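Glucokinase (Enterococcus faecalis, PDB 2QM1) probably phosphorylates glucose at the expense of ATP, as a zinc- and magnesium-binding glucokinase of the ROK family. Local coordinates at residues B[226-231]-B[241-246]. Residues are numbered along the deposited sequence; the frame is centred on the assembly and turned at random.
Sequences KDVFEF and MVVDRV
The consecutive helices 225-233 and 237-261, joined by the short link 234-236, pack through a CH-pi contact in which V243 sets a methyl group on the ring of F229. The two short segments run at 116° to each other, their axes 9.5 Å apart. The nearest pair of CA atoms across them is that of F229 and V243, 6.5 Å apart. CG2 of V243 stands almost squarely over the middle of the six-membered ring, 3.6 Å from the centroid of F229 and 11° off the ring normal. The other methyl, V243 CG1, sits on the same side of the ring but out beyond its CE1 edge, 3.7 Å from F229 CE1. With CG anti to its own carbonyl carbon (chi1 -79°), F229 carries the ring across to the second helix, although its CB does not head there. V228 adds a looser aliphatic layer beside this pair: its CG1 lies 4.3 Å from V242 CG1 and the same distance from V243 CG2. The side chains that meet are all apolar, and all four touching residues are buried. Helix 277-289 adjoins the pair through F278, which meets both F229 and V243, while helix 193-203 packs against V228 and V242 through V196 and A200; the helix pair is thus flanked by helices 193-203 and 277-289, away from the zinc and magnesium sites.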
ATOM      1  N   LYS B 226      -3.910 -20.673  18.862  0.50 58.57           N
ATOM      2  CA  LYS B 226      -4.833 -21.757  18.516  0.50 59.11           C
ATOM      3  C   LYS B 226      -5.722 -22.132  19.700  0.50 58.49           C
ATOM      4  O   LYS B 226      -6.952 -22.115  19.590  0.50 58.48           O
ATOM      5  CB  LYS B 226      -4.047 -22.982  18.043  0.50 59.02           C
ATOM      6  CG  LYS B 226      -3.155 -22.725  16.813  0.50 60.95           C
ATOM      7  CD  LYS B 226      -2.295 -23.946  16.446  0.50 60.66           C
ATOM      8  CE  LYS B 226      -1.237 -23.570  15.400  0.50 62.11           C
ATOM      9  NZ  LYS B 226      -0.959 -24.673  14.436  0.50 61.41           N
ATOM     10  N   ASP B 227      -5.092 -22.454  20.830  1.00 58.04           N
ATOM     11  CA  ASP B 227      -5.811 -22.773  22.092  1.00 57.30           C
ATOM     12  C   ASP B 227      -6.714 -21.621  22.545  1.00 54.86           C
ATOM     13  O   ASP B 227      -7.809 -21.864  23.016  1.00 54.71           O
ATOM     14  CB  ASP B 227      -4.874 -23.159  23.262  1.00 58.42           C
ATOM     15  CG  ASP B 227      -4.213 -24.520  23.085  1.00 61.98           C
ATOM     16  OD1 ASP B 227      -3.533 -24.731  22.058  1.00 65.62           O
ATOM     17  OD2 ASP B 227      -4.335 -25.366  24.005  1.00 65.50           O
ATOM     18  N   VAL B 228      -6.239 -20.383  22.398  1.00 52.93           N
ATOM     19  CA  VAL B 228      -7.002 -19.172  22.772  1.00 50.75           C
ATOM     20  C   VAL B 228      -8.277 -19.062  21.965  1.00 50.68           C
ATOM     21  O   VAL B 228      -9.350 -18.863  22.513  1.00 49.83           O
ATOM     22  CB  VAL B 228      -6.155 -17.876  22.627  1.00 50.20           C
ATOM     23  CG1 VAL B 228      -7.024 -16.648  22.680  1.00 47.14           C
ATOM     24  CG2 VAL B 228      -5.059 -17.832  23.708  1.00 47.96           C
ATOM     25  N   PHE B 229      -8.132 -19.216  20.657  1.00 50.98           N
ATOM     26  CA  PHE B 229      -9.260 -19.290  19.736  1.00 51.71           C
ATOM     27  C   PHE B 229     -10.166 -20.505  20.017  1.00 52.01           C
ATOM     28  O   PHE B 229     -11.392 -20.371  20.019  1.00 52.01           O
ATOM     29  CB  PHE B 229      -8.782 -19.186  18.263  1.00 50.69           C
ATOM     30  CG  PHE B 229      -8.478 -17.765  17.830  1.00 51.50           C
ATOM     31  CD1 PHE B 229      -9.403 -17.037  17.083  1.00 50.55           C
ATOM     32  CD2 PHE B 229      -7.275 -17.139  18.199  1.00 50.43           C
ATOM     33  CE1 PHE B 229      -9.153 -15.726  16.721  1.00 50.31           C
ATOM     34  CE2 PHE B 229      -7.014 -15.820  17.849  1.00 49.70           C
ATOM     35  CZ  PHE B 229      -7.952 -15.107  17.105  1.00 50.67           C
ATOM     36  N   GLU B 230      -9.577 -21.663  20.311  1.00 52.87           N
ATOM     37  CA  GLU B 230     -10.364 -22.857  20.635  1.00 55.10           C
ATOM     38  C   GLU B 230     -11.253 -22.676  21.901  1.00 54.34           C
ATOM     39  O   GLU B 230     -12.406 -23.129  21.917  1.00 53.88           O
ATOM     40  CB  GLU B 230      -9.461 -24.103  20.741  1.00 55.57           C
ATOM     41  CG  GLU B 230     -10.221 -25.444  20.730  1.00 58.77           C
ATOM     42  CD  GLU B 230      -9.330 -26.692  20.955  1.00 59.73           C
ATOM     43  OE1 GLU B 230      -9.155 -27.490  20.009  1.00 66.69           O
ATOM     44  OE2 GLU B 230      -8.814 -26.904  22.079  1.00 67.35           O
ATOM     45  N   PHE B 231     -10.727 -22.016  22.939  1.00 53.33           N
ATOM     46  CA  PHE B 231     -11.542 -21.657  24.114  1.00 52.98           C
ATOM     47  C   PHE B 231     -12.668 -20.744  23.693  1.00 52.93           C
ATOM     48  O   PHE B 231     -13.780 -20.896  24.163  1.00 52.56           O
ATOM     49  CB  PHE B 231     -10.724 -20.983  25.203  1.00 52.20           C
ATOM     50  CG  PHE B 231      -9.949 -21.933  26.060  1.00 53.88           C
ATOM     51  CD1 PHE B 231      -8.552 -21.935  26.030  1.00 54.19           C
ATOM     52  CD2 PHE B 231     -10.606 -22.843  26.891  1.00 53.40           C
ATOM     53  CE1 PHE B 231      -7.811 -22.827  26.838  1.00 54.16           C
ATOM     54  CE2 PHE B 231      -9.878 -23.741  27.702  1.00 55.10           C
ATOM     55  CZ  PHE B 231      -8.480 -23.729  27.674  1.00 53.42           C
HETATM   56  N   MSE B 241     -13.420 -12.382  24.785  1.00 46.50           N
HETATM   57  CA  MSE B 241     -12.989 -11.007  25.008  1.00 48.03           C
HETATM   58  C   MSE B 241     -11.619 -10.769  24.354  1.00 46.29           C
HETATM   59  O   MSE B 241     -11.433  -9.728  23.711  1.00 46.01           O
HETATM   60  CB  MSE B 241     -12.950 -10.707  26.509  1.00 48.04           C
HETATM   61  CG  MSE B 241     -12.809  -9.231  26.895  1.00 50.29           C
HETATM   62 SE   MSE B 241     -12.551  -8.949  28.833  0.55 55.71          SE
HETATM   63  CE  MSE B 241     -14.445  -8.956  29.257  1.00 44.85           C
ATOM     64  N   VAL B 242     -10.700 -11.739  24.495  1.00 44.67           N
ATOM     65  CA  VAL B 242      -9.323 -11.658  23.924  1.00 44.27           C
ATOM     66  C   VAL B 242      -9.306 -11.712  22.403  1.00 44.32           C
ATOM     67  O   VAL B 242      -8.762 -10.820  21.768  1.00 43.78           O
ATOM     68  CB  VAL B 242      -8.362 -12.750  24.495  1.00 44.47           C
ATOM     69  CG1 VAL B 242      -6.933 -12.577  23.945  1.00 43.08           C
ATOM     70  CG2 VAL B 242      -8.361 -12.726  26.027  1.00 43.36           C
ATOM     71  N   VAL B 243      -9.905 -12.761  21.829  1.00 44.67           N
ATOM     72  CA  VAL B 243     -10.172 -12.843  20.381  1.00 45.03           C
ATOM     73  C   VAL B 243     -10.785 -11.551  19.802  1.00 44.72           C
ATOM     74  O   VAL B 243     -10.301 -11.041  18.828  1.00 45.59           O
ATOM     75  CB  VAL B 243     -11.082 -14.068  20.047  1.00 44.19           C
ATOM     76  CG1 VAL B 243     -11.699 -13.954  18.700  1.00 46.10           C
ATOM     77  CG2 VAL B 243     -10.317 -15.376  20.156  1.00 44.74           C
ATOM     78  N   ASP B 244     -11.840 -11.050  20.421  1.00 45.05           N
ATOM     79  CA  ASP B 244     -12.494  -9.774  20.083  1.00 45.39           C
ATOM     80  C   ASP B 244     -11.532  -8.587  20.007  1.00 44.60           C
ATOM     81  O   ASP B 244     -11.531  -7.814  19.047  1.00 43.64           O
ATOM     82  CB  ASP B 244     -13.525  -9.487  21.157  1.00 45.74           C
ATOM     83  CG  ASP B 244     -14.853  -9.125  20.602  1.00 50.46           C
ATOM     84  OD1 ASP B 244     -14.911  -8.283  19.673  1.00 55.05           O
ATOM     85  OD2 ASP B 244     -15.864  -9.691  21.103  1.00 57.00           O
ATOM     86  N   ARG B 245     -10.692  -8.457  21.025  1.00 43.36           N
ATOM     87  CA  ARG B 245      -9.701  -7.417  21.020  1.00 41.88           C
ATOM     88  C   ARG B 245      -8.699  -7.646  19.887  1.00 40.27           C
ATOM     89  O   ARG B 245      -8.323  -6.704  19.190  1.00 36.96           O
ATOM     90  CB  ARG B 245      -8.980  -7.370  22.372  1.00 42.31           C
ATOM     91  CG  ARG B 245      -7.933  -6.268  22.465  1.00 46.29           C
ATOM     92  CD  ARG B 245      -8.564  -4.861  22.178  1.00 55.35           C
ATOM     93  NE  ARG B 245      -8.693  -4.143  23.436  1.00 61.86           N
ATOM     94  CZ  ARG B 245      -9.800  -4.031  24.131  1.00 62.64           C
ATOM     95  NH1 ARG B 245      -9.770  -3.396  25.290  1.00 67.98           N
ATOM     96  NH2 ARG B 245     -10.927  -4.541  23.670  1.00 66.90           N
ATOM     97  N   VAL B 246      -8.268  -8.905  19.719  1.00 39.79           N
ATOM     98  CA  VAL B 246      -7.226  -9.227  18.740  1.00 39.90           C
ATOM     99  C   VAL B 246      -7.713  -8.929  17.310  1.00 40.11           C
ATOM    100  O   VAL B 246      -6.957  -8.372  16.482  1.00 40.10           O
ATOM    101  CB  VAL B 246      -6.661 -10.711  18.873  1.00 39.54           C
ATOM    102  CG1 VAL B 246      -5.915 -11.091  17.635  1.00 41.01           C
ATOM    103  CG2 VAL B 246      -5.685 -10.875  20.093  1.00 38.28           C
TER